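Local atomic coordinates of LP04448p (Drosophila melanogaster, PDB entry 2QK2), a protein that belongs to the XMAP215/Dis1 family of microtubule plus-end tracking proteins and, through TOG domains such as this second one, probably binds tubulin. Residues 98-101 against 102-106; 162-165 against 166-170; 171-174 against 175-179; 210-213 against 214-218. One frame throughout, in Å; residues are numbered along the deposited sequence.

Contact 1 of 4, residues 98-101 against 102-106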
loop_
_atom_site.group_PDB
_atom_site.type_symbol
_atom_site.label_atom_id
_atom_site.label_comp_id
_atom_site.label_asym_id
_atom_site.label_seq_id
_atom_site.Cartn_x
_atom_site.Cartn_y
_atom_site.Cartn_z
ATOM N N ALA A 98 -6.268 6.299 7.808
ATOM C CA ALA A 98 -5.429 7.479 7.987
ATOM C C ALA A 98 -4.049 7.282 7.347
ATOM O O ALA A 98 -3.401 8.249 6.944
ATOM C CB ALA A 98 -5.288 7.802 9.475
ATOM N N CYS A 99 -3.613 6.030 7.233
ATOM C CA CYS A 99 -2.315 5.726 6.638
ATOM C C CYS A 99 -2.284 5.796 5.112
ATOM O O CYS A 99 -1.345 6.337 4.533
ATOM C CB CYS A 99 -1.847 4.326 7.049
ATOM S SG CYS A 99 -1.328 4.140 8.765
ATOM N N VAL A 100 -3.305 5.237 4.466
ATOM C CA VAL A 100 -3.356 5.180 3.004
ATOM C C VAL A 100 -3.052 6.483 2.257
ATOM O O VAL A 100 -2.157 6.516 1.411
ATOM C CB VAL A 100 -4.714 4.587 2.531
ATOM C CG1 VAL A 100 -4.857 4.715 1.014
ATOM C CG2 VAL A 100 -4.791 3.108 2.935
ATOM N N PRO A 101 -3.786 7.567 2.549
ATOM C CA PRO A 101 -3.543 8.846 1.871
ATOM C C PRO A 101 -2.101 9.350 2.020
ATOM O O PRO A 101 -1.503 9.832 1.059
ATOM C CB PRO A 101 -4.545 9.787 2.541
ATOM C CG PRO A 101 -5.672 8.872 2.900
ATOM C CD PRO A 101 -4.955 7.661 3.440
ATOM N N SER A 102 -1.554 9.240 3.230
ATOM C CA SER A 102 -0.189 9.694 3.508
ATOM C C SER A 102 0.840 8.900 2.719
ATOM O O SER A 102 1.779 9.466 2.157
ATOM C CB SER A 102 0.127 9.567 5.003
ATOM O OG SER A 102 -0.821 10.272 5.783
ATOM N N LEU A 103 0.672 7.584 2.694
ATOM C CA LEU A 103 1.595 6.728 1.963
ATOM C C LEU A 103 1.563 7.025 0.460
ATOM O O LEU A 103 2.617 7.166 -0.170
ATOM C CB LEU A 103 1.264 5.256 2.221
ATOM C CG LEU A 103 1.622 4.769 3.634
ATOM C CD1 LEU A 103 1.010 3.398 3.886
ATOM C CD2 LEU A 103 3.146 4.716 3.787
ATOM N N LEU A 104 0.365 7.126 -0.111
ATOM C CA LEU A 104 0.227 7.401 -1.543
ATOM C C LEU A 104 0.909 8.709 -1.944
ATOM O O LEU A 104 1.636 8.759 -2.937
ATOM C CB LEU A 104 -1.253 7.446 -1.943
ATOM C CG LEU A 104 -1.996 6.106 -1.890
ATOM C CD1 LEU A 104 -3.483 6.321 -2.147
ATOM C CD2 LEU A 104 -1.400 5.149 -2.909
ATOM N N GLU A 105 0.675 9.766 -1.173
ATOM C CA GLU A 105 1.283 11.059 -1.465
ATOM C C GLU A 105 2.804 11.028 -1.371
ATOM O O GLU A 105 3.494 11.787 -2.054
ATOM C CB GLU A 105 0.732 12.124 -0.521
ATOM C CG GLU A 105 -0.577 12.726 -0.998
ATOM C CD GLU A 105 -1.236 13.600 0.050
ATOM O OE1 GLU A 105 -0.502 14.318 0.770
ATOM O OE2 GLU A 105 -2.487 13.578 0.143
ATOM N N LYS A 106 3.329 10.143 -0.531
ATOM C CA LYS A 106 4.766 10.046 -0.367
ATOM C C LYS A 106 5.432 9.404 -1.583
ATOM O O LYS A 106 6.660 9.391 -1.693
ATOM C CB LYS A 106 5.102 9.276 0.914
ATOM C CG LYS A 106 6.575 9.330 1.292
ATOM C CD LYS A 106 7.087 10.775 1.391
ATOM C CE LYS A 106 8.602 10.797 1.555
ATOM N NZ LYS A 106 9.160 12.176 1.571
#
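Val-100 and Leu-104 lie side by side one turn apart on helix 93-105, pointing the same way, and their methyls meet with Val-100 CG1 3.8 Å from Leu-104 CD1. That branch of Val-100 is anti to the backbone N (chi1 172°), which places it alongside the leucine. A second apolar pair is looser, Cys-99 CB standing 4.4 Å from Leu-103 CD1. Both pairs are buried: Cys-99 and Leu-103 pack on Ile-125 of helix 112-126, Val-100 on Gln-134 and Ser-137 of helix 131-141, and Leu-104 reaches both helices.

Backbone hydrogen bonds run beneath these side chains. Leu-103 N donates to Cys-99 O over 3.0 Å, and Leu-104 N does the same to Val-100 O at 3.0 Å and a nearly straight N-H...O angle of 171°. The next rung, from Glu-105 N to Pro-101 O, measures 3.1 Å. Pro-101 has no N-H to give to the preceding turn, and the helix is kinked at this residue while its carbonyl still takes part.

Among polar side chains, Ser-102 OG folds back beside its own backbone N and makes a weak bond of 3.5 Å to Ala-98 O. Main-chain bonds thus hold the turns together, and the side chains divide as in an amphipathic helix: Ala-98 and Glu-105 are exposed, whereas Cys-99, Val-100, Leu-103 and Leu-104 are buried among helices 55-67, 112-126 and 131-141.

Contact 2 of 4, residues 162-165 against 166-170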
loop_
_atom_site.group_PDB
_atom_site.type_symbol
_atom_site.label_atom_id
_atom_site.label_comp_id
_atom_site.label_asym_id
_atom_site.label_seq_id
_atom_site.Cartn_x
_atom_site.Cartn_y
_atom_site.Cartn_z
ATOM N N THR A 162 -4.864 -8.395 -7.139
ATOM C CA THR A 162 -4.452 -9.796 -7.161
ATOM C C THR A 162 -4.793 -10.488 -5.839
ATOM O O THR A 162 -4.713 -11.713 -5.735
ATOM C CB THR A 162 -2.934 -9.955 -7.391
ATOM O OG1 THR A 162 -2.227 -9.405 -6.275
ATOM C CG2 THR A 162 -2.500 -9.250 -8.669
ATOM N N ARG A 163 -5.165 -9.705 -4.832
ATOM C CA ARG A 163 -5.509 -10.262 -3.525
ATOM C C ARG A 163 -6.879 -9.778 -3.083
ATOM O O ARG A 163 -7.123 -9.568 -1.892
ATOM C CB ARG A 163 -4.469 -9.847 -2.484
ATOM C CG ARG A 163 -3.061 -10.311 -2.804
ATOM C CD ARG A 163 -2.057 -9.719 -1.832
ATOM N NE ARG A 163 -0.683 -9.928 -2.282
ATOM C CZ ARG A 163 -0.065 -11.104 -2.285
ATOM N NH1 ARG A 163 -0.698 -12.190 -1.854
ATOM N NH2 ARG A 163 1.182 -11.196 -2.730
ATOM N N THR A 164 -7.774 -9.598 -4.045
ATOM C CA THR A 164 -9.111 -9.121 -3.741
ATOM C C THR A 164 -10.186 -10.101 -4.200
ATOM O O THR A 164 -10.065 -10.722 -5.250
ATOM C CB THR A 164 -9.355 -7.752 -4.407
ATOM O OG1 THR A 164 -8.326 -6.840 -4.004
ATOM C CG2 THR A 164 -10.705 -7.188 -4.000
ATOM N N GLN A 165 -11.234 -10.245 -3.395
ATOM C CA GLN A 165 -12.343 -11.123 -3.740
ATOM C C GLN A 165 -13.199 -10.409 -4.782
ATOM O O GLN A 165 -13.495 -9.220 -4.644
ATOM C CB GLN A 165 -13.203 -11.419 -2.506
ATOM C CG GLN A 165 -12.594 -12.394 -1.516
ATOM C CD GLN A 165 -12.325 -13.749 -2.139
ATOM O OE1 GLN A 165 -13.175 -14.301 -2.839
ATOM N NE2 GLN A 165 -11.143 -14.295 -1.883
ATOM N N PRO A 166 -13.609 -11.122 -5.841
ATOM C CA PRO A 166 -14.435 -10.484 -6.868
ATOM C C PRO A 166 -15.675 -9.831 -6.264
ATOM O O PRO A 166 -16.102 -8.765 -6.710
ATOM C CB PRO A 166 -14.778 -11.642 -7.799
ATOM C CG PRO A 166 -13.545 -12.505 -7.712
ATOM C CD PRO A 166 -13.273 -12.506 -6.218
ATOM N N THR A 167 -16.238 -10.458 -5.232
ATOM C CA THR A 167 -17.434 -9.921 -4.583
ATOM C C THR A 167 -17.178 -8.636 -3.792
ATOM O O THR A 167 -18.116 -8.027 -3.272
ATOM C CB THR A 167 -18.083 -10.958 -3.635
ATOM O OG1 THR A 167 -17.132 -11.373 -2.645
ATOM C CG2 THR A 167 -18.557 -12.173 -4.423
ATOM N N ALA A 168 -15.917 -8.220 -3.705
ATOM C CA ALA A 168 -15.574 -7.000 -2.980
ATOM C C ALA A 168 -15.823 -5.753 -3.830
ATOM O O ALA A 168 -15.768 -4.628 -3.325
ATOM C CB ALA A 168 -14.118 -7.046 -2.535
ATOM N N LEU A 169 -16.102 -5.950 -5.117
ATOM C CA LEU A 169 -16.360 -4.828 -6.014
ATOM C C LEU A 169 -17.770 -4.822 -6.607
ATOM O O LEU A 169 -18.135 -5.733 -7.353
ATOM C CB LEU A 169 -15.358 -4.820 -7.173
ATOM C CG LEU A 169 -13.885 -4.492 -6.913
ATOM C CD1 LEU A 169 -13.195 -5.682 -6.270
ATOM C CD2 LEU A 169 -13.208 -4.149 -8.237
ATOM N N ASN A 170 -18.565 -3.807 -6.283
ATOM C CA ASN A 170 -19.896 -3.735 -6.866
ATOM C C ASN A 170 -19.787 -2.934 -8.159
ATOM O O ASN A 170 -18.706 -2.459 -8.513
ATOM C CB ASN A 170 -20.920 -3.098 -5.907
ATOM C CG ASN A 170 -20.482 -1.748 -5.370
ATOM O OD1 ASN A 170 -20.038 -0.874 -6.113
ATOM N ND2 ASN A 170 -20.632 -1.564 -4.064
HETATM O O HOH W 1 -15.691 -13.213 -4.187
#
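Gln-165 O takes the N-H of Ala-168 at 2.8 Å, closing a 3-10 turn over residues 166-168. The N-H...O angle is 158°, yet the donor stands well above the carbonyl plane, 52° out of it, consistent with the tight turn. A second bond of the same span follows, Leu-169 N giving its hydrogen to Pro-166 O. Before the turn, Thr-164 and Gln-165 are extended, and Pro-166 begins the tighter coil.

Thr-164 sends its methyl into the fold of the turn. CG2 lies anti to the backbone N and touches two groups, Ala-168 CB at 3.7 Å and Leu-169 CD1, also 3.7 Å away; the threonine and leucine side chains meet at about a right angle. The hydroxyl on the other branch is bonded to Ala-160 O and Tyr-126 OH. A bend at chi2 (-60°) brings Gln-165 OE1 to a water, which donates to it at 3.1 Å. The same water accepts from Thr-167 N at 3.0 Å and bridges the amide to the turn, while Gln-165 NE2 is bonded to Lys-239 O.

This link joins helix 147-161 to helix 171-185, where Asn-170 takes the N-cap position with OD1 bonded to Leu-173 N. Leu-169 packs on Leu-203 and Met-207 of helix 190-207, and Pro-166 on Leu-206 of that helix and on Val-240 near the C terminus.

Contact 3 of 4, residues 171-174 against 175-179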
loop_
_atom_site.group_PDB
_atom_site.type_symbol
_atom_site.label_atom_id
_atom_site.label_comp_id
_atom_site.label_asym_id
_atom_site.label_seq_id
_atom_site.Cartn_x
_atom_site.Cartn_y
_atom_site.Cartn_z
ATOM N N LYS A 171 -20.901 -2.800 -8.867
ATOM C CA LYS A 171 -20.927 -2.078 -10.133
ATOM C C LYS A 171 -20.369 -0.658 -10.014
ATOM O O LYS A 171 -19.514 -0.258 -10.803
ATOM C CB LYS A 171 -22.358 -2.035 -10.675
ATOM C CG LYS A 171 -22.480 -1.444 -12.069
ATOM C CD LYS A 171 -23.920 -1.513 -12.554
ATOM C CE LYS A 171 -24.066 -0.936 -13.953
ATOM N NZ LYS A 171 -25.480 -0.990 -14.413
ATOM N N LYS A 172 -20.843 0.102 -9.032
ATOM C CA LYS A 172 -20.363 1.467 -8.857
ATOM C C LYS A 172 -18.848 1.568 -8.705
ATOM O O LYS A 172 -18.208 2.367 -9.390
ATOM C CB LYS A 172 -21.028 2.128 -7.647
ATOM C CG LYS A 172 -22.259 2.947 -7.992
ATOM C CD LYS A 172 -22.611 3.899 -6.859
ATOM C CE LYS A 172 -23.792 4.792 -7.228
ATOM N NZ LYS A 172 -24.057 5.825 -6.176
ATOM N N LEU A 173 -18.275 0.764 -7.814
ATOM C CA LEU A 173 -16.829 0.800 -7.582
ATOM C C LEU A 173 -16.054 0.399 -8.834
ATOM O O LEU A 173 -15.024 0.999 -9.160
ATOM C CB LEU A 173 -16.450 -0.122 -6.420
ATOM C CG LEU A 173 -14.979 -0.102 -5.983
ATOM C CD1 LEU A 173 -14.553 1.326 -5.660
ATOM C CD2 LEU A 173 -14.799 -0.991 -4.766
ATOM N N LEU A 174 -16.554 -0.618 -9.533
ATOM C CA LEU A 174 -15.910 -1.084 -10.754
ATOM C C LEU A 174 -15.866 0.054 -11.770
ATOM O O LEU A 174 -14.835 0.319 -12.377
ATOM C CB LEU A 174 -16.678 -2.273 -11.348
ATOM C CG LEU A 174 -16.085 -2.803 -12.663
ATOM C CD1 LEU A 174 -14.701 -3.362 -12.377
ATOM C CD2 LEU A 174 -16.987 -3.876 -13.281
ATOM N N LYS A 175 -16.992 0.731 -11.950
ATOM C CA LYS A 175 -17.056 1.840 -12.897
ATOM C C LYS A 175 -16.146 2.994 -12.481
ATOM O O LYS A 175 -15.440 3.563 -13.309
ATOM C CB LYS A 175 -18.502 2.327 -13.031
ATOM C CG LYS A 175 -19.432 1.281 -13.638
ATOM C CD LYS A 175 -20.899 1.598 -13.370
ATOM C CE LYS A 175 -21.378 2.810 -14.150
ATOM N NZ LYS A 175 -21.483 2.504 -15.600
ATOM N N LEU A 176 -16.164 3.337 -11.194
ATOM C CA LEU A 176 -15.338 4.429 -10.686
ATOM C C LEU A 176 -13.848 4.138 -10.885
ATOM O O LEU A 176 -13.082 4.994 -11.329
ATOM C CB LEU A 176 -15.622 4.655 -9.198
ATOM C CG LEU A 176 -14.763 5.716 -8.501
ATOM C CD1 LEU A 176 -15.069 7.088 -9.086
ATOM C CD2 LEU A 176 -15.052 5.700 -7.005
ATOM N N LEU A 177 -13.442 2.924 -10.551
ATOM C CA LEU A 177 -12.052 2.527 -10.694
ATOM C C LEU A 177 -11.625 2.515 -12.159
ATOM O O LEU A 177 -10.576 3.054 -12.506
ATOM C CB LEU A 177 -11.849 1.141 -10.078
ATOM C CG LEU A 177 -11.012 1.004 -8.802
ATOM C CD1 LEU A 177 -11.208 2.185 -7.877
ATOM C CD2 LEU A 177 -11.406 -0.294 -8.112
ATOM N N THR A 178 -12.437 1.902 -13.016
ATOM C CA THR A 178 -12.116 1.825 -14.438
ATOM C C THR A 178 -12.032 3.224 -15.050
ATOM O O THR A 178 -11.066 3.554 -15.741
ATOM C CB THR A 178 -13.168 0.989 -15.202
ATOM O OG1 THR A 178 -13.319 -0.289 -14.563
ATOM C CG2 THR A 178 -12.725 0.768 -16.649
ATOM N N THR A 179 -13.042 4.046 -14.788
ATOM C CA THR A 179 -13.072 5.413 -15.305
ATOM C C THR A 179 -11.815 6.180 -14.908
ATOM O O THR A 179 -11.190 6.836 -15.742
ATOM C CB THR A 179 -14.298 6.192 -14.769
ATOM O OG1 THR A 179 -15.495 5.630 -15.315
ATOM C CG2 THR A 179 -14.214 7.665 -15.153
#
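Leu-173 and Leu-177 run side by side and point the same way, their ends meeting where Leu-173 CD1 lies 4.1 Å from Leu-177 CD1. Leu-177 has an unusual first torsion, chi1 -112°, and spreads its branches over the turn before it. Replacing Leu-177 by an alanine would probably open a gap beside Leu-173 and deprive its CD1 of an apolar neighbour.

Leu-174 and Thr-178 are likewise aligned, but the polar contact here is with the main-chain oxygen of the leucine. Thr-178 OG1 turns back beside its backbone N (chi1 -53°) and donates to Leu-174 O at 2.7 Å. Thr-178 N reaches the same oxygen at 2.9 Å from the opposite face of the carbonyl plane, so this acceptor is gripped twice and the buried hydroxyl is satisfied within the helix. Thr-179 repeats the pattern on Lys-175 O.

On the exposed side the methylenes of two lysines touch, with Lys-171 CG 3.7 Å from Lys-175 CD. The two ammonium groups stay apart, NZ of Lys-171 being 5.4 Å from NZ of Lys-175.

These turns open alpha-helix 171-185 in the HEAT-repeat-like array of the TOG domain. Leu-173 and Leu-176 meet Gln-135 of helix 131-141, Leu-174 and Thr-178 rest on Leu-203 of helix 190-207, and Leu-215 beyond helix 209-212 packs against Leu-174 and Thr-178.

Contact 4 of 4, residues 210-213 against 214-218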
loop_
_atom_site.group_PDB
_atom_site.type_symbol
_atom_site.label_atom_id
_atom_site.label_comp_id
_atom_site.label_asym_id
_atom_site.label_seq_id
_atom_site.Cartn_x
_atom_site.Cartn_y
_atom_site.Cartn_z
ATOM N N LYS A 210 -16.308 -9.919 -19.849
ATOM C CA LYS A 210 -17.682 -9.465 -20.043
ATOM C C LYS A 210 -18.094 -8.338 -19.112
ATOM O O LYS A 210 -18.814 -7.424 -19.511
ATOM C CB LYS A 210 -18.652 -10.638 -19.882
ATOM C CG LYS A 210 -18.437 -11.749 -20.896
ATOM C CD LYS A 210 -19.454 -12.866 -20.721
ATOM C CE LYS A 210 -19.229 -13.975 -21.739
ATOM N NZ LYS A 210 -19.263 -13.449 -23.134
ATOM N N ALA A 211 -17.640 -8.402 -17.868
ATOM C CA ALA A 211 -17.988 -7.375 -16.903
ATOM C C ALA A 211 -17.272 -6.048 -17.149
ATOM O O ALA A 211 -17.888 -4.987 -17.083
ATOM C CB ALA A 211 -17.689 -7.872 -15.488
ATOM N N VAL A 212 -15.976 -6.105 -17.444
ATOM C CA VAL A 212 -15.189 -4.889 -17.642
ATOM C C VAL A 212 -15.161 -4.313 -19.060
ATOM O O VAL A 212 -15.168 -3.092 -19.235
ATOM C CB VAL A 212 -13.729 -5.111 -17.181
ATOM C CG1 VAL A 212 -12.970 -3.789 -17.189
ATOM C CG2 VAL A 212 -13.715 -5.731 -15.790
ATOM N N THR A 213 -15.124 -5.185 -20.062
ATOM C CA THR A 213 -15.083 -4.762 -21.462
ATOM C C THR A 213 -15.957 -3.561 -21.808
ATOM O O THR A 213 -15.478 -2.582 -22.375
ATOM C CB THR A 213 -15.457 -5.929 -22.403
ATOM O OG1 THR A 213 -14.348 -6.830 -22.494
ATOM C CG2 THR A 213 -15.812 -5.415 -23.803
ATOM N N PRO A 214 -17.255 -3.622 -21.483
ATOM C CA PRO A 214 -18.144 -2.501 -21.791
ATOM C C PRO A 214 -17.579 -1.148 -21.367
ATOM O O PRO A 214 -17.758 -0.149 -22.058
ATOM C CB PRO A 214 -19.414 -2.857 -21.028
ATOM C CG PRO A 214 -19.423 -4.347 -21.095
ATOM C CD PRO A 214 -17.987 -4.688 -20.776
ATOM N N LEU A 215 -16.888 -1.119 -20.234
ATOM C CA LEU A 215 -16.325 0.129 -19.731
ATOM C C LEU A 215 -15.089 0.605 -20.499
ATOM O O LEU A 215 -14.649 1.739 -20.319
ATOM C CB LEU A 215 -15.980 -0.024 -18.245
ATOM C CG LEU A 215 -17.107 -0.579 -17.368
ATOM C CD1 LEU A 215 -16.642 -0.649 -15.925
ATOM C CD2 LEU A 215 -18.346 0.301 -17.495
ATOM N N LEU A 216 -14.541 -0.251 -21.359
ATOM C CA LEU A 216 -13.344 0.093 -22.125
ATOM C C LEU A 216 -13.642 0.262 -23.612
ATOM O O LEU A 216 -12.733 0.280 -24.441
ATOM C CB LEU A 216 -12.281 -0.994 -21.936
ATOM C CG LEU A 216 -11.919 -1.333 -20.481
ATOM C CD1 LEU A 216 -10.996 -2.542 -20.437
ATOM C CD2 LEU A 216 -11.255 -0.132 -19.829
ATOM N N ALA A 217 -14.921 0.398 -23.944
ATOM C CA ALA A 217 -15.342 0.547 -25.332
ATOM C C ALA A 217 -14.645 1.683 -26.078
ATOM O O ALA A 217 -14.428 1.585 -27.283
ATOM C CB ALA A 217 -16.858 0.732 -25.395
ATOM N N ASP A 218 -14.277 2.750 -25.372
ATOM C CA ASP A 218 -13.621 3.881 -26.025
ATOM C C ASP A 218 -12.097 3.907 -25.945
ATOM O O ASP A 218 -11.471 4.871 -26.390
ATOM C CB ASP A 218 -14.166 5.200 -25.479
ATOM C CG ASP A 218 -15.647 5.371 -25.747
ATOM O OD1 ASP A 218 -16.078 5.152 -26.902
ATOM O OD2 ASP A 218 -16.379 5.732 -24.800
#
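Val-212 O accepts the N-H of Leu-215 at 2.8 Å, but the bond is bent, with an N-H...O angle of 135°. The next carbonyl does better: Thr-213 O takes Leu-216 N at 2.7 Å and 156°. In both cases the donor approaches from above the carbonyl plane, as is consistent with i to i+3 bonding. Pro-214 has no N-H to offer Lys-210 O, and its CD instead stands 3.1 Å from that oxygen. The hydroxyl of Thr-213, held beside its own backbone N (chi1 -76°), is bonded to Asp-209 O in the preceding turn. A weak bond of 3.5 Å from Ala-217 N to Pro-214 O follows.

The arrangement is a short helix, 209-212, running on into a 3-10 turn that includes Thr-213 and Pro-214, within the helical array of the TOG domain. These two residues are pressed together, the CB of Thr-213 lying only 3.3 Å from the CD of Pro-214, tighter than usual for two carbons.

Apolar contact crosses the turn as well. Val-212 CG1 meets Leu-216 CD1 at 4.0 Å, the two side chains slanting across each other. Both are buried against Ile-204 of helix 190-207, where Val-212 also touches Met-207, and Leu-216 reaches Thr-178 and Val-182 of helix 171-185.

How the contacts relate
Along the chain the four contacts follow in series, none nested in or crossing another, and each is confined to one stretch. Contact 1 lies inside helix 93-105 and stands apart, its nearest atoms about 10 Å from those of contact 3. Contact 2 closes the turn between helices 147-161 and 171-185 and leads directly into contact 3, the first turns of the latter helix; Leu-169 CD2 and Leu-177 CD2 touch at 4.3 Å. Contact 4 closes the turn after helix 209-212 and folds back on contact 3, Thr-178 CG2 lying 3.6 Å from Leu-216 CD2. Helix 131-141 touches both contacts 1 and 3, while helix 190-207 borders contacts 2, 3 and 4.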